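Local coordinates for protein 2-hydroxyisocaproyl-CoA dehydratase activator (Clostridium difficile, PDB 4EHU) that couples ATP hydrolysis to transfer of one electron from its [4Fe-4S] cluster to (R)-2-hydroxyisocaproyl-CoA dehydratase, activating that enzyme for L-leucine fermentation, at residues Arg95-Ile100 with Val211-Val216; Val16-Gly21 with Gly247-Ala252. All coordinates share one frame; numbering follows the deposited sequence. Where two conformers were deposited one is given.

Contact 1. Residues Arg95-Ile100 with Val211-Val216. With ANP (phosphoaminophosphonic acid-adenylate ester), chain D.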
ATOM      1  N   ARG A  95     -17.033  10.395  22.408  1.00 20.51           N
ATOM      2  CA  ARG A  95     -16.736   9.002  22.759  1.00 23.77           C
ATOM      3  C   ARG A  95     -15.976   8.246  21.672  1.00 19.72           C
ATOM      4  O   ARG A  95     -15.342   7.222  21.958  1.00 20.81           O
ATOM      5  CB  ARG A  95     -18.013   8.242  23.107  1.00 27.48           C
ATOM      6  CG  ARG A  95     -18.809   8.847  24.276  1.00 28.66           C
ATOM      7  CD  ARG A  95     -18.122   8.662  25.611  1.00 41.16           C
ATOM      8  NE  ARG A  95     -18.925   9.184  26.717  1.00 60.45           N
ATOM      9  CZ  ARG A  95     -18.832  10.420  27.207  1.00 62.17           C
ATOM     10  NH1 ARG A  95     -17.968  11.288  26.702  1.00 44.57           N
ATOM     11  NH2 ARG A  95     -19.609  10.794  28.214  1.00 73.01           N
ATOM     12  N   THR A  96     -16.014   8.731  20.428  1.00 18.49           N
ATOM     13  CA  THR A  96     -15.213   8.131  19.371  1.00 14.99           C
ATOM     14  C   THR A  96     -14.436   9.225  18.649  1.00 16.51           C
ATOM     15  O   THR A  96     -15.028  10.221  18.236  1.00 18.70           O
ATOM     16  CB  THR A  96     -16.121   7.386  18.360  1.00 17.64           C
ATOM     17  OG1 THR A  96     -16.977   6.486  19.080  1.00 21.98           O
ATOM     18  CG2 THR A  96     -15.277   6.622  17.354  1.00 19.17           C
ATOM     19  N   ILE A  97     -13.115   9.077  18.547  1.00 15.60           N
ATOM     20  CA  ILE A  97     -12.299  10.019  17.773  1.00 13.12           C
ATOM     21  C   ILE A  97     -11.643   9.282  16.617  1.00 15.76           C
ATOM     22  O   ILE A  97     -11.011   8.255  16.802  1.00 18.25           O
ATOM     23  CB  ILE A  97     -11.204  10.692  18.640  1.00 14.82           C
ATOM     24  CG1 ILE A  97     -11.863  11.532  19.731  1.00 16.59           C
ATOM     25  CG2 ILE A  97     -10.292  11.577  17.771  1.00 17.30           C
ATOM     26  CD1 ILE A  97     -10.828  12.124  20.741  1.00 16.71           C
ATOM     27  N   ILE A  98     -11.805   9.824  15.417  1.00 16.33           N
ATOM     28  CA  ILE A  98     -11.198   9.274  14.231  1.00 13.06           C
ATOM     29  C   ILE A  98     -10.174  10.266  13.751  1.00 16.85           C
ATOM     30  O   ILE A  98     -10.529  11.343  13.292  1.00 15.82           O
ATOM     31  CB  ILE A  98     -12.254   9.074  13.115  1.00 16.25           C
ATOM     32  CG1 ILE A  98     -13.373   8.178  13.639  1.00 16.11           C
ATOM     33  CG2 ILE A  98     -11.592   8.460  11.861  1.00 16.22           C
ATOM     34  CD1 ILE A  98     -14.684   8.231  12.734  1.00 17.17           C
ATOM     35  N   ASP A  99      -8.896   9.898  13.861  1.00 14.71           N
ATOM     36  CA  ASP A  99      -7.811  10.773  13.451  1.00 13.34           C
ATOM     37  C   ASP A  99      -7.226  10.233  12.158  1.00 15.35           C
ATOM     38  O   ASP A  99      -6.501   9.254  12.161  1.00 17.02           O
ATOM     39  CB  ASP A  99      -6.727  10.801  14.550  1.00 15.13           C
ATOM     40  CG  ASP A  99      -5.380  11.314  14.054  1.00 17.10           C
ATOM     41  OD1 ASP A  99      -5.358  12.199  13.184  1.00 19.46           O
ATOM     42  OD2 ASP A  99      -4.327  10.818  14.564  1.00 17.98           O
ATOM     43  N   ILE A 100      -7.542  10.874  11.035  1.00 16.60           N
ATOM     44  CA  ILE A 100      -6.938  10.440   9.784  1.00 14.76           C
ATOM     45  C   ILE A 100      -5.811  11.390   9.427  1.00 17.14           C
ATOM     46  O   ILE A 100      -6.058  12.547   9.114  1.00 17.88           O
ATOM     47  CB  ILE A 100      -7.959  10.374   8.635  1.00 16.83           C
ATOM     48  CG1 ILE A 100      -9.154   9.505   9.055  1.00 18.50           C
ATOM     49  CG2 ILE A 100      -7.254   9.788   7.413  1.00 18.45           C
ATOM     50  CD1 ILE A 100     -10.337   9.460   7.964  1.00 17.36           C
ATOM     51  N   VAL A 211     -16.177  12.199  16.504  1.00 16.24           N
ATOM     52  CA  VAL A 211     -15.473  13.377  16.045  1.00 17.40           C
ATOM     53  C   VAL A 211     -14.348  12.979  15.116  1.00 16.74           C
ATOM     54  O   VAL A 211     -13.590  12.065  15.423  1.00 17.90           O
ATOM     55  CB  VAL A 211     -14.874  14.158  17.234  1.00 17.28           C
ATOM     56  CG1 VAL A 211     -14.009  15.329  16.733  1.00 20.54           C
ATOM     57  CG2 VAL A 211     -16.013  14.644  18.174  1.00 17.81           C
ATOM     58  N   MET A 212     -14.233  13.652  13.978  0.51 16.01           N
ATOM     59  CA  MET A 212     -13.085  13.433  13.099  0.51 13.44           C
ATOM     60  C   MET A 212     -12.082  14.581  13.210  0.51 19.25           C
ATOM     61  O   MET A 212     -12.447  15.756  13.229  0.51 17.28           O
ATOM     62  CB  MET A 212     -13.490  13.256  11.635  0.51 17.82           C
ATOM     63  CG  MET A 212     -12.312  12.801  10.761  0.51 15.26           C
ATOM     64  SD  MET A 212     -12.702  12.560   9.022  0.51 20.08           S
ATOM     65  CE  MET A 212     -14.089  11.450   9.250  0.51  7.91           C
ATOM     66  N   VAL A 213     -10.809  14.206  13.280  1.00 16.57           N
ATOM     67  CA  VAL A 213      -9.707  15.144  13.344  1.00 17.65           C
ATOM     68  C   VAL A 213      -8.594  14.687  12.390  1.00 16.18           C
ATOM     69  O   VAL A 213      -8.724  13.658  11.702  1.00 16.90           O
ATOM     70  CB  VAL A 213      -9.137  15.212  14.784  1.00 15.39           C
ATOM     71  CG1 VAL A 213     -10.256  15.611  15.733  1.00 16.90           C
ATOM     72  CG2 VAL A 213      -8.518  13.863  15.191  1.00 17.99           C
ATOM     73  N   GLY A 214      -7.514  15.467  12.343  1.00 18.33           N
ATOM     74  CA  GLY A 214      -6.459  15.224  11.375  1.00 16.60           C
ATOM     75  C   GLY A 214      -6.670  16.082  10.143  1.00 17.87           C
ATOM     76  O   GLY A 214      -7.768  16.642   9.921  1.00 18.27           O
ATOM     77  N   GLY A 215      -5.626  16.162   9.324  1.00 18.13           N
ATOM     78  CA  GLY A 215      -5.662  17.013   8.143  1.00 16.31           C
ATOM     79  C   GLY A 215      -6.698  16.508   7.138  1.00 14.68           C
ATOM     80  O   GLY A 215      -7.302  17.313   6.428  1.00 18.08           O
ATOM     81  N   VAL A 216      -6.908  15.192   7.090  1.00 16.71           N
ATOM     82  CA  VAL A 216      -7.860  14.617   6.141  1.00 17.18           C
ATOM     83  C   VAL A 216      -9.285  15.011   6.504  1.00 17.92           C
ATOM     84  O   VAL A 216     -10.166  15.038   5.636  1.00 16.74           O
ATOM     85  CB  VAL A 216      -7.706  13.089   6.054  1.00 19.39           C
ATOM     86  CG1 VAL A 216      -8.786  12.458   5.161  1.00 16.29           C
ATOM     87  CG2 VAL A 216      -6.324  12.764   5.517  1.00 19.72           C
TER
HETATM   88  PG  ANP D 302       0.310  11.145  11.081  1.00 18.56           P
HETATM   89  O1G ANP D 302       1.715  10.893  11.615  1.00 19.89           O
HETATM   90  O2G ANP D 302      -0.609  11.557  12.203  1.00 19.33           O
HETATM   91  O3G ANP D 302      -0.218  10.017  10.285  1.00 20.61           O
HETATM   92  PB  ANP D 302       0.194  14.059  10.258  1.00 19.07           P
HETATM   93  O1B ANP D 302       1.336  14.920   9.788  1.00 21.23           O
HETATM   94  O2B ANP D 302      -0.323  14.328  11.673  1.00 17.41           O
HETATM   95  N3B ANP D 302       0.604  12.406   9.955  1.00 18.01           N
HETATM   96  PA  ANP D 302      -2.141  15.525   9.341  1.00 18.79           P
HETATM   97  O1A ANP D 302      -1.404  16.809   9.493  1.00 19.66           O
HETATM   98  O2A ANP D 302      -3.191  15.095  10.343  1.00 17.97           O
HETATM   99  O3A ANP D 302      -1.068  14.313   9.259  1.00 18.26           O
HETATM  100  O5' ANP D 302      -2.810  15.384   7.887  1.00 18.30           O
HETATM  101  C5' ANP D 302      -1.994  15.403   6.711  1.00 19.73           C
HETATM  102  C4' ANP D 302      -2.901  15.412   5.485  1.00 26.26           C
HETATM  103  O4' ANP D 302      -4.148  16.086   5.558  1.00 22.75           O
HETATM  104  C3' ANP D 302      -2.436  15.208   4.055  1.00 23.33           C
HETATM  105  O3' ANP D 302      -1.959  13.870   3.854  1.00 22.02           O
HETATM  106  C2' ANP D 302      -3.686  15.576   3.248  1.00 25.59           C
HETATM  107  O2' ANP D 302      -4.314  14.429   2.648  1.00 25.85           O
HETATM  108  C1' ANP D 302      -4.663  16.224   4.229  1.00 22.88           C
HETATM  109  N9  ANP D 302      -4.833  17.674   4.023  1.00 21.97           N
HETATM  110  C8  ANP D 302      -3.958  18.648   4.346  1.00 23.52           C
HETATM  111  N7  ANP D 302      -4.474  19.870   4.065  1.00 23.49           N
HETATM  112  C5  ANP D 302      -5.714  19.657   3.558  1.00 20.90           C
HETATM  113  C6  ANP D 302      -6.809  20.498   3.070  1.00 22.14           C
HETATM  114  N6  ANP D 302      -6.653  21.844   3.049  1.00 23.58           N
HETATM  115  N1  ANP D 302      -7.942  19.883   2.644  1.00 20.67           N
HETATM  116  C2  ANP D 302      -8.098  18.552   2.666  1.00 22.10           C
HETATM  117  N3  ANP D 302      -7.133  17.722   3.091  1.00 20.97           N
HETATM  118  C4  ANP D 302      -5.953  18.215   3.545  1.00 20.77           C
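The ATP pocket of this actin-fold ATPase rests on the parallel pairing of Arg95-Ile100 with Val211-Val216, central strands of a mixed 3-2-1-4-5 sheet; beyond Val213 the second strand runs into Gly214 and Gly215 at the nucleotide. Ile97, Ile98 and Asp99 lie beside Val211, Met212 and Val213, and the bonds alternate in the parallel manner: Val211 N to Thr96 O, Ile98 N to Val211 O and Val213 N to Ile98 O, each 2.9 Å long. Toward the pocket the ladder slackens. Ile100 N reaches Val213 O at 3.1 Å, and the last link, Val216 N to Ile100 O, is weak.

Ile97, Asp99, Val211 and Val213 share one face of the sheet, against which helix 79-90 packs through His83 and Val87. There CG2 of Val213 lies between backbone N and carbonyl carbon (chi1 -58°), which brings it to 3.6 Å from Asp99 CB, the two side chains crossing at about a right angle; Ile97 CG2 flanks the same methyl. The end of Asp99 lies near the bound magnesium ion and near Asp104, an ATP-binding residue. The other face, with Ile98 and Met212, meets helix 220-230.

Past the strand, Gly214 has positive phi (95°) and no side chain, and its CA closes on Ile100 O. Val216 then folds back toward the first strand, its CB 3.6 Å from Ile100 CG2, while Ile222 of helix 220-230 also touches it. This pair of glycines is consistent with the adenosine motif of the actin superfamily: Gly215 N donates a nearly straight bond (160°) of 2.8 Å to O2A of the alpha-phosphate.

Contact 2. Residues Val16-Gly21 with Gly247-Ala252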
ATOM      1  N   VAL A  16       0.258  25.403  18.386  1.00 25.72           N
ATOM      2  CA  VAL A  16      -0.763  26.244  19.009  1.00 26.50           C
ATOM      3  C   VAL A  16      -0.125  26.971  20.178  1.00 28.33           C
ATOM      4  O   VAL A  16       0.633  26.355  20.928  1.00 28.38           O
ATOM      5  CB  VAL A  16      -1.930  25.396  19.560  1.00 24.33           C
ATOM      6  CG1 VAL A  16      -2.820  26.234  20.453  1.00 26.81           C
ATOM      7  CG2 VAL A  16      -2.750  24.772  18.392  1.00 22.98           C
ATOM      8  N   ILE A  17      -0.402  28.270  20.310  1.00 25.58           N
ATOM      9  CA  ILE A  17      -0.116  28.989  21.547  1.00 26.63           C
ATOM     10  C   ILE A  17      -1.444  29.237  22.246  1.00 29.58           C
ATOM     11  O   ILE A  17      -2.386  29.778  21.653  1.00 30.65           O
ATOM     12  CB  ILE A  17       0.605  30.340  21.308  1.00 31.96           C
ATOM     13  CG1 ILE A  17       1.992  30.104  20.706  1.00 47.52           C
ATOM     14  CG2 ILE A  17       0.726  31.114  22.630  1.00 32.26           C
ATOM     15  CD1 ILE A  17       2.792  31.366  20.461  1.00 53.61           C
ATOM     16  N   LEU A  18      -1.512  28.822  23.504  1.00 30.70           N
ATOM     17  CA  LEU A  18      -2.734  28.896  24.300  1.00 30.70           C
ATOM     18  C   LEU A  18      -2.511  29.851  25.467  1.00 29.15           C
ATOM     19  O   LEU A  18      -1.481  29.792  26.142  1.00 30.51           O
ATOM     20  CB  LEU A  18      -3.072  27.503  24.828  1.00 26.81           C
ATOM     21  CG  LEU A  18      -4.364  27.281  25.609  1.00 31.31           C
ATOM     22  CD1 LEU A  18      -5.585  27.375  24.691  1.00 27.65           C
ATOM     23  CD2 LEU A  18      -4.312  25.911  26.263  1.00 25.77           C
ATOM     24  N   LYS A  19      -3.477  30.731  25.699  1.00 31.41           N
ATOM     25  CA  LYS A  19      -3.375  31.724  26.765  1.00 33.56           C
ATOM     26  C   LYS A  19      -4.235  31.291  27.946  1.00 32.51           C
ATOM     27  O   LYS A  19      -5.433  31.044  27.787  1.00 34.38           O
ATOM     28  CB  LYS A  19      -3.846  33.089  26.259  1.00 38.60           C
ATOM     29  CG  LYS A  19      -3.551  34.264  27.215  1.00 35.00           C
ATOM     30  CD  LYS A  19      -4.107  35.560  26.657  1.00 39.03           C
ATOM     31  CE  LYS A  19      -3.885  36.712  27.624  1.00 55.99           C
ATOM     32  NZ  LYS A  19      -4.364  38.006  27.061  1.00 65.24           N
ATOM     33  N   ASN A  20      -3.608  31.187  29.113  1.00 34.24           N
ATOM     34  CA  ASN A  20      -4.281  30.805  30.352  1.00 34.94           C
ATOM     35  C   ASN A  20      -5.129  29.557  30.190  1.00 33.26           C
ATOM     36  O   ASN A  20      -6.195  29.440  30.791  1.00 35.78           O
ATOM     37  CB  ASN A  20      -5.142  31.953  30.877  1.00 37.04           C
ATOM     38  CG  ASN A  20      -4.323  33.175  31.208  1.00 43.19           C
ATOM     39  OD1 ASN A  20      -4.702  34.305  30.889  1.00 47.95           O
ATOM     40  ND2 ASN A  20      -3.180  32.955  31.836  1.00 37.62           N
ATOM     41  N   GLY A  21      -4.636  28.621  29.383  1.00 31.93           N
ATOM     42  CA  GLY A  21      -5.298  27.343  29.199  1.00 29.39           C
ATOM     43  C   GLY A  21      -6.699  27.432  28.623  1.00 32.12           C
ATOM     44  O   GLY A  21      -7.468  26.479  28.709  1.00 37.10           O
ATOM     45  N   GLY A 247      -4.133  19.820  22.214  1.00 20.01           N
ATOM     46  CA  GLY A 247      -4.047  18.929  23.355  1.00 20.11           C
ATOM     47  C   GLY A 247      -2.695  19.067  24.032  1.00 21.81           C
ATOM     48  O   GLY A 247      -2.600  19.139  25.255  1.00 20.22           O
ATOM     49  N   ALA A 248      -1.646  19.125  23.228  1.00 19.41           N
ATOM     50  CA  ALA A 248      -0.299  19.354  23.769  1.00 22.52           C
ATOM     51  C   ALA A 248      -0.232  20.678  24.554  1.00 25.38           C
ATOM     52  O   ALA A 248       0.352  20.746  25.644  1.00 22.01           O
ATOM     53  CB  ALA A 248       0.748  19.337  22.641  1.00 21.75           C
ATOM     54  N   ALA A 249      -0.839  21.734  24.015  1.00 22.60           N
ATOM     55  CA  ALA A 249      -0.803  23.045  24.679  1.00 23.96           C
ATOM     56  C   ALA A 249      -1.542  22.983  26.020  1.00 26.78           C
ATOM     57  O   ALA A 249      -1.176  23.650  26.972  1.00 25.43           O
ATOM     58  CB  ALA A 249      -1.403  24.131  23.770  1.00 22.24           C
ATOM     59  N   LEU A 250      -2.576  22.155  26.090  1.00 22.61           N
ATOM     60  CA  LEU A 250      -3.357  22.003  27.308  1.00 24.30           C
ATOM     61  C   LEU A 250      -2.581  21.192  28.345  1.00 26.71           C
ATOM     62  O   LEU A 250      -2.617  21.508  29.541  1.00 26.21           O
ATOM     63  CB  LEU A 250      -4.696  21.328  26.999  1.00 22.88           C
ATOM     64  CG  LEU A 250      -5.715  22.252  26.344  1.00 19.70           C
ATOM     65  CD1 LEU A 250      -6.792  21.424  25.612  1.00 20.90           C
ATOM     66  CD2 LEU A 250      -6.340  23.155  27.393  1.00 23.58           C
ATOM     67  N   TYR A 251      -1.875  20.153  27.910  1.00 22.46           N
ATOM     68  CA  TYR A 251      -1.008  19.429  28.834  1.00 23.29           C
ATOM     69  C   TYR A 251       0.108  20.349  29.292  1.00 24.58           C
ATOM     70  O   TYR A 251       0.584  20.226  30.407  1.00 26.17           O
ATOM     71  CB  TYR A 251      -0.410  18.169  28.218  1.00 24.05           C
ATOM     72  CG  TYR A 251      -1.385  17.032  28.200  1.00 24.48           C
ATOM     73  CD1 TYR A 251      -1.933  16.549  29.378  1.00 25.66           C
ATOM     74  CD2 TYR A 251      -1.778  16.448  27.002  1.00 25.28           C
ATOM     75  CE1 TYR A 251      -2.846  15.537  29.370  1.00 26.37           C
ATOM     76  CE2 TYR A 251      -2.662  15.422  26.988  1.00 24.95           C
ATOM     77  CZ  TYR A 251      -3.209  14.967  28.168  1.00 28.96           C
ATOM     78  OH  TYR A 251      -4.118  13.932  28.143  1.00 27.86           O
ATOM     79  N   ALA A 252       0.522  21.266  28.428  1.00 23.55           N
ATOM     80  CA  ALA A 252       1.574  22.218  28.798  1.00 28.09           C
ATOM     81  C   ALA A 252       1.057  23.158  29.881  1.00 22.87           C
ATOM     82  O   ALA A 252       1.787  23.513  30.812  1.00 26.77           O
ATOM     83  CB  ALA A 252       2.025  23.000  27.568  1.00 26.63           C
TER
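The carbonyl O of Ala249, the residue whose methyl packs on Val16 and Leu18, accepts a hydrogen bond from Thr3 OG1, tying helix 243-261 to strand 2-8 next to its contact with strand 13-19. Both strands belong to the other mixed 3-2-1-4-5 sheet of the actin fold. The helix, from the C-terminal part of the chain, lies across this N-terminal sheet: its segment 247-252 runs at 42° to strand 16-19, with the axes 8.1 Å apart at closest approach.

That short separation suits the small side chain presented here. Ala249 points its methyl at the strand and meets two residues of the same sheet face: its CB lies 3.9 Å from Leu18 CB and 4.2 Å from Val16 CG1, and it also brushes Val16 O.

Leu18 carries the contact around the helix to the next residue, Leu250. With CG anti to the backbone N (chi1 -176°), its isobutyl group extends beyond Ala249 to Leu250. The two leucines cross obliquely and meet tip to tip, Leu18 CD2 standing 3.6 Å from Leu250 CD2; that same Leu18 methyl also comes close to Leu250 CG. Leu250 leaves the helix to one side, its CG anti to the carbonyl carbon (chi1 -76°), and bends back to the strand while touching Arg85 and Phe89 of helix 79-90. Its position thus joins strand, C-terminal helix and a third element.

The side chains that meet are all apolar, with the carbonyl oxygens of Val16 and Gly21 also against the helix side chains. The contact runs on past the end of the strand to Gly21, where the backbone turns with positive phi and the carbonyl O lies 3.7 Å from Leu250 CD2.

Contacts 1 and 2 lie in different sheets of the actin fold, their centres about 19 Å apart, and contact 1 is nested within the chain loop that contact 2 closes. Both are buried, but contact 1 sits about 6 Å from the centre of the chain, contact 2 about 17 Å. Contact 1 pairs two strands through backbone hydrogen bonds and ends on the nucleotide; contact 2 sets a helix on a strand chiefly by apolar side chains, burying 178 Å² against 475 Å². Helix 79-90 is shared: His83 and Val87 face contact 1, Arg85 and Phe89 face Leu250 of contact 2.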